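Local coordinates for protein dextranase (Pseudarthrobacter oxydans, PDB 6NZS) that probably hydrolyses internal alpha-1,6-glucosidic linkages of dextran, as a family 49 glycoside hydrolase, at residues A42-P47 with K134-Y139; G143-V148 with M379-F384. All blocks are in the same frame, centred on the assembly; numbering follows the deposited sequence.

Interaction 1. Residues A42-P47 with K134-Y139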
# COMPACT_ATOMS: atom_id res chain seq x y z
N ALA A 42 -14.28 19.24 12.98
CA ALA A 42 -14.91 20.55 12.93
C ALA A 42 -14.11 21.45 12.02
O ALA A 42 -12.88 21.37 11.98
CB ALA A 42 -14.94 21.18 14.32
N GLN A 43 -14.80 22.34 11.30
CA GLN A 43 -14.09 23.40 10.59
C GLN A 43 -13.30 24.22 11.60
O GLN A 43 -13.76 24.47 12.71
CB GLN A 43 -15.09 24.29 9.86
CG GLN A 43 -14.50 25.11 8.74
CD GLN A 43 -15.56 25.74 7.86
OE1 GLN A 43 -16.07 25.11 6.93
NE2 GLN A 43 -15.88 27.00 8.13
N GLU A 44 -12.08 24.62 11.21
CA GLU A 44 -11.17 25.17 12.22
C GLU A 44 -11.72 26.45 12.85
O GLU A 44 -11.41 26.73 14.02
CB GLU A 44 -9.78 25.38 11.64
CG GLU A 44 -9.72 26.41 10.54
CD GLU A 44 -9.50 27.82 11.02
OE1 GLU A 44 -9.46 28.73 10.16
OE2 GLU A 44 -9.35 28.02 12.25
N ASN A 45 -12.51 27.23 12.12
CA ASN A 45 -13.11 28.44 12.67
C ASN A 45 -14.49 28.21 13.26
O ASN A 45 -15.19 29.17 13.59
CB ASN A 45 -13.15 29.56 11.62
CG ASN A 45 -14.06 29.24 10.44
OD1 ASN A 45 -14.52 28.11 10.27
ND2 ASN A 45 -14.31 30.24 9.61
N GLN A 46 -14.91 26.95 13.39
CA GLN A 46 -16.15 26.58 14.07
C GLN A 46 -15.86 25.41 15.01
O GLN A 46 -16.48 24.35 14.91
CB GLN A 46 -17.23 26.17 13.06
CG GLN A 46 -17.42 27.11 11.88
CD GLN A 46 -18.31 26.51 10.80
OE1 GLN A 46 -18.58 25.31 10.79
NE2 GLN A 46 -18.77 27.35 9.88
N PRO A 47 -14.91 25.58 15.94
CA PRO A 47 -14.45 24.42 16.72
C PRO A 47 -15.53 23.82 17.61
O PRO A 47 -15.36 22.68 18.07
CB PRO A 47 -13.28 24.96 17.55
CG PRO A 47 -13.14 26.42 17.17
CD PRO A 47 -14.40 26.84 16.49
N LYS A 134 -6.58 16.92 19.89
CA LYS A 134 -7.13 17.67 18.76
C LYS A 134 -5.98 17.97 17.80
O LYS A 134 -4.94 18.48 18.22
CB LYS A 134 -7.77 18.98 19.25
CG LYS A 134 -8.84 19.57 18.32
CD LYS A 134 -9.37 20.91 18.85
CE LYS A 134 -10.14 20.72 20.14
NZ LYS A 134 -11.52 20.19 19.91
N ILE A 135 -6.17 17.64 16.52
CA ILE A 135 -5.15 17.79 15.49
C ILE A 135 -5.68 18.74 14.42
O ILE A 135 -6.78 18.53 13.90
CB ILE A 135 -4.82 16.43 14.84
CG1 ILE A 135 -4.35 15.44 15.91
CG2 ILE A 135 -3.76 16.59 13.75
CD1 ILE A 135 -4.46 14.00 15.45
N LYS A 136 -4.89 19.76 14.07
CA LYS A 136 -5.29 20.69 13.02
C LYS A 136 -4.76 20.17 11.69
O LYS A 136 -3.54 20.10 11.48
CB LYS A 136 -4.77 22.09 13.29
CG LYS A 136 -5.31 23.09 12.28
CD LYS A 136 -4.76 24.48 12.53
CE LYS A 136 -5.81 25.40 13.10
NZ LYS A 136 -5.87 26.65 12.32
N VAL A 137 -5.67 19.79 10.80
CA VAL A 137 -5.30 19.29 9.47
C VAL A 137 -5.55 20.43 8.48
O VAL A 137 -6.71 20.80 8.26
CB VAL A 137 -6.09 18.04 9.09
CG1 VAL A 137 -5.63 17.52 7.74
CG2 VAL A 137 -5.92 16.94 10.16
N PRO A 138 -4.51 21.02 7.90
CA PRO A 138 -4.74 22.08 6.92
C PRO A 138 -5.33 21.48 5.65
O PRO A 138 -5.08 20.32 5.30
CB PRO A 138 -3.33 22.63 6.66
CG PRO A 138 -2.42 21.49 6.96
CD PRO A 138 -3.09 20.66 8.02
N TYR A 139 -6.11 22.30 4.96
CA TYR A 139 -6.61 21.89 3.66
C TYR A 139 -5.49 21.88 2.63
O TYR A 139 -4.66 22.80 2.58
CB TYR A 139 -7.75 22.80 3.19
CG TYR A 139 -8.18 22.41 1.80
CD1 TYR A 139 -8.87 21.22 1.58
CD2 TYR A 139 -7.85 23.19 0.70
CE1 TYR A 139 -9.23 20.84 0.30
CE2 TYR A 139 -8.21 22.81 -0.58
CZ TYR A 139 -8.90 21.64 -0.78
OH TYR A 139 -9.26 21.25 -2.05
O HOH W 1 -12.98 21.20 17.56
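Glu44 and Lys136 meet at the surface of the N-terminal Ig-like domain. Glu44 sits in a type I turn from Gln43 to Gln46 that follows strand 37-43. Lys136 is on strand 132-137. Strand 96-102 lies between these strands and pairs with both. The Glu44 side chain curls beside the lysine ammonium. Its CB is 4.2 Å from Lys136 NZ. CG stays at a similar distance. The bend at chi2 (89°) then keeps CD and the carboxylate beside the ammonium. Glu44 CD lies 4.0 Å from Lys136 NZ. At the tip, Glu44 OE2 comes to 3.7 Å from Lys136 NZ, and OE1 is turned farther off. This is a long salt bridge, without a hydrogen bond. The turn is tied by Gln46 N to Gln43 O, and by Gln43 NE2, which donates almost straight (172°) to a lone pair of Asn45 OD1 over 2.8 Å. A water joins the segments a second time: it accepts from Lys134 NZ and donates to Pro47 O. Lys134 NZ also forms a salt bridge with Asp99. The chemistry is therefore loose, a long ion pair and one bridging water, and its hold on the turn is probably mild and mainly electrostatic.

Interaction 2. Residues G143-V148 with M379-F384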
# COMPACT_ATOMS: atom_id res chain seq x y z
N GLY A 143 -5.31 16.56 -0.06
CA GLY A 143 -5.67 15.95 1.20
C GLY A 143 -4.42 15.41 1.90
O GLY A 143 -3.28 15.61 1.47
N TYR A 144 -4.67 14.73 3.02
CA TYR A 144 -3.61 14.10 3.80
C TYR A 144 -4.08 12.74 4.26
O TYR A 144 -5.21 12.59 4.72
CB TYR A 144 -3.29 14.93 5.05
CG TYR A 144 -2.54 16.21 4.81
CD1 TYR A 144 -3.23 17.41 4.55
CD2 TYR A 144 -1.15 16.25 4.82
CE1 TYR A 144 -2.54 18.59 4.33
CE2 TYR A 144 -0.46 17.44 4.59
CZ TYR A 144 -1.17 18.60 4.35
OH TYR A 144 -0.51 19.80 4.11
N ARG A 145 -3.20 11.74 4.15
CA ARG A 145 -3.44 10.41 4.70
C ARG A 145 -2.32 10.14 5.70
O ARG A 145 -1.14 10.18 5.33
CB ARG A 145 -3.43 9.36 3.58
CG ARG A 145 -4.64 9.47 2.62
CD ARG A 145 -4.25 9.37 1.14
NE ARG A 145 -3.36 10.46 0.73
CZ ARG A 145 -3.75 11.70 0.45
NH1 ARG A 145 -5.03 12.05 0.54
NH2 ARG A 145 -2.86 12.62 0.10
N PHE A 146 -2.67 9.89 6.96
CA PHE A 146 -1.65 9.84 8.00
C PHE A 146 -2.09 8.94 9.15
O PHE A 146 -3.28 8.62 9.29
CB PHE A 146 -1.27 11.25 8.50
CG PHE A 146 -2.42 12.03 9.10
CD1 PHE A 146 -3.31 12.71 8.28
CD2 PHE A 146 -2.59 12.09 10.48
CE1 PHE A 146 -4.35 13.43 8.84
CE2 PHE A 146 -3.62 12.81 11.04
CZ PHE A 146 -4.50 13.49 10.22
N SER A 147 -1.12 8.57 9.97
CA SER A 147 -1.30 7.69 11.11
C SER A 147 -1.25 8.50 12.40
O SER A 147 -0.39 9.38 12.56
CB SER A 147 -0.16 6.66 11.11
OG SER A 147 -0.18 5.89 12.29
N VAL A 148 -2.16 8.18 13.33
CA VAL A 148 -2.24 8.81 14.64
C VAL A 148 -1.85 7.76 15.68
O VAL A 148 -2.49 6.71 15.79
CB VAL A 148 -3.66 9.34 14.90
CG1 VAL A 148 -3.78 9.93 16.30
CG2 VAL A 148 -4.04 10.38 13.84
N MET A 379 0.35 8.34 -10.71
CA MET A 379 -0.33 8.13 -9.44
C MET A 379 0.09 9.22 -8.47
O MET A 379 1.28 9.55 -8.38
CB MET A 379 0.01 6.76 -8.83
CG MET A 379 -0.66 6.51 -7.49
SD MET A 379 -0.59 4.78 -6.99
CE MET A 379 1.11 4.65 -6.41
N LYS A 380 -0.87 9.78 -7.74
CA LYS A 380 -0.55 10.77 -6.73
C LYS A 380 -1.47 10.64 -5.53
O LYS A 380 -2.64 10.28 -5.66
CB LYS A 380 -0.59 12.20 -7.28
CG LYS A 380 -1.91 12.63 -7.85
CD LYS A 380 -1.78 14.01 -8.50
CE LYS A 380 -3.11 14.52 -9.01
NZ LYS A 380 -3.16 16.01 -9.03
N ASN A 381 -0.92 10.96 -4.36
CA ASN A 381 -1.71 11.18 -3.15
C ASN A 381 -2.39 9.90 -2.68
O ASN A 381 -3.62 9.81 -2.68
CB ASN A 381 -2.75 12.29 -3.38
CG ASN A 381 -2.15 13.54 -4.00
OD1 ASN A 381 -1.00 13.89 -3.75
ND2 ASN A 381 -2.94 14.24 -4.82
N THR A 382 -1.60 8.91 -2.26
CA THR A 382 -2.11 7.58 -1.96
C THR A 382 -1.57 7.07 -0.64
O THR A 382 -0.59 7.60 -0.10
CB THR A 382 -1.73 6.57 -3.06
OG1 THR A 382 -0.31 6.50 -3.14
CG2 THR A 382 -2.29 6.98 -4.41
N PHE A 383 -2.23 6.05 -0.10
CA PHE A 383 -1.78 5.32 1.08
C PHE A 383 -1.82 3.83 0.77
O PHE A 383 -2.84 3.32 0.31
CB PHE A 383 -2.69 5.60 2.30
CG PHE A 383 -2.36 4.75 3.50
CD1 PHE A 383 -1.38 5.16 4.39
CD2 PHE A 383 -3.00 3.54 3.72
CE1 PHE A 383 -1.05 4.37 5.51
CE2 PHE A 383 -2.67 2.73 4.82
CZ PHE A 383 -1.69 3.15 5.71
N PHE A 384 -0.72 3.13 1.03
CA PHE A 384 -0.67 1.68 0.81
C PHE A 384 -0.22 0.97 2.07
O PHE A 384 0.89 1.21 2.57
CB PHE A 384 0.30 1.32 -0.31
CG PHE A 384 -0.21 1.65 -1.67
CD1 PHE A 384 -0.01 2.90 -2.22
CD2 PHE A 384 -0.90 0.69 -2.41
CE1 PHE A 384 -0.50 3.21 -3.48
CE2 PHE A 384 -1.39 0.99 -3.68
CZ PHE A 384 -1.19 2.25 -4.22
O HOH W 2 -0.58 10.66 0.39
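One water joins Arg145 to Thr382: it accepts from Arg145 NE at 2.8 Å and donates to Thr382 O at 3.1 Å. It lies in the guanidinium plane, at its edge. The contact joins the Ig-like domain, through strand 144-150, to the pectin-lyase-like parallel beta-helix. On the beta-helix side the chain turns a corner at Asn381, whose backbone takes up a left-handed conformation (phi 67°) between strands of two faces. Arg145 reaches this corner with a chain bent at chi2 and again at chi3 (-62°), which lays the guanidinium against the backbone there. Asn381 O sits 3.5 Å from Arg145 NE, over one face of the guanidinium and toward its rim. The angle is too poor for a hydrogen bond. Arg145 NH2 packs on Asn381 CB at 3.5 Å, while Asn381 OD1 accepts a hydrogen bond from Asn402 ND2 of the next coil. The charge is met on the Ig-like side: Arg145 NH1 forms a salt bridge with Glu191, and NH2 donates to Ala142 O and, weakly, to Gly143 O. With an alanine in place of this arginine, Glu191 would probably lose this salt-bridge partner and the water one of its two anchors. Next along the strand after Thr382, Phe383 adds nonpolar packing, its CB 4.0 Å from Arg145 CB.

The two contacts are in series along the chain, their centres about 18 Å apart, and strands 132-137 and 144-150, consecutive in the chain, carry one side of each. These strands touch through side chains within the Ig-like domain. Val137 CG2 rests 3.7 Å from Phe146 CZ, and Ile135 CD1 lies 4.0 Å from Val148 CG2. Tyr144 also packs on Pro138 at the end of the first strand. Interaction 1 is about 27 Å from the chain centre and stays inside the domain. Interaction 2 is about 10 Å from that centre. Neither includes a ligand or an annotated active-site residue; interaction 1 is polar and at the surface, interaction 2 is a buried junction between domains.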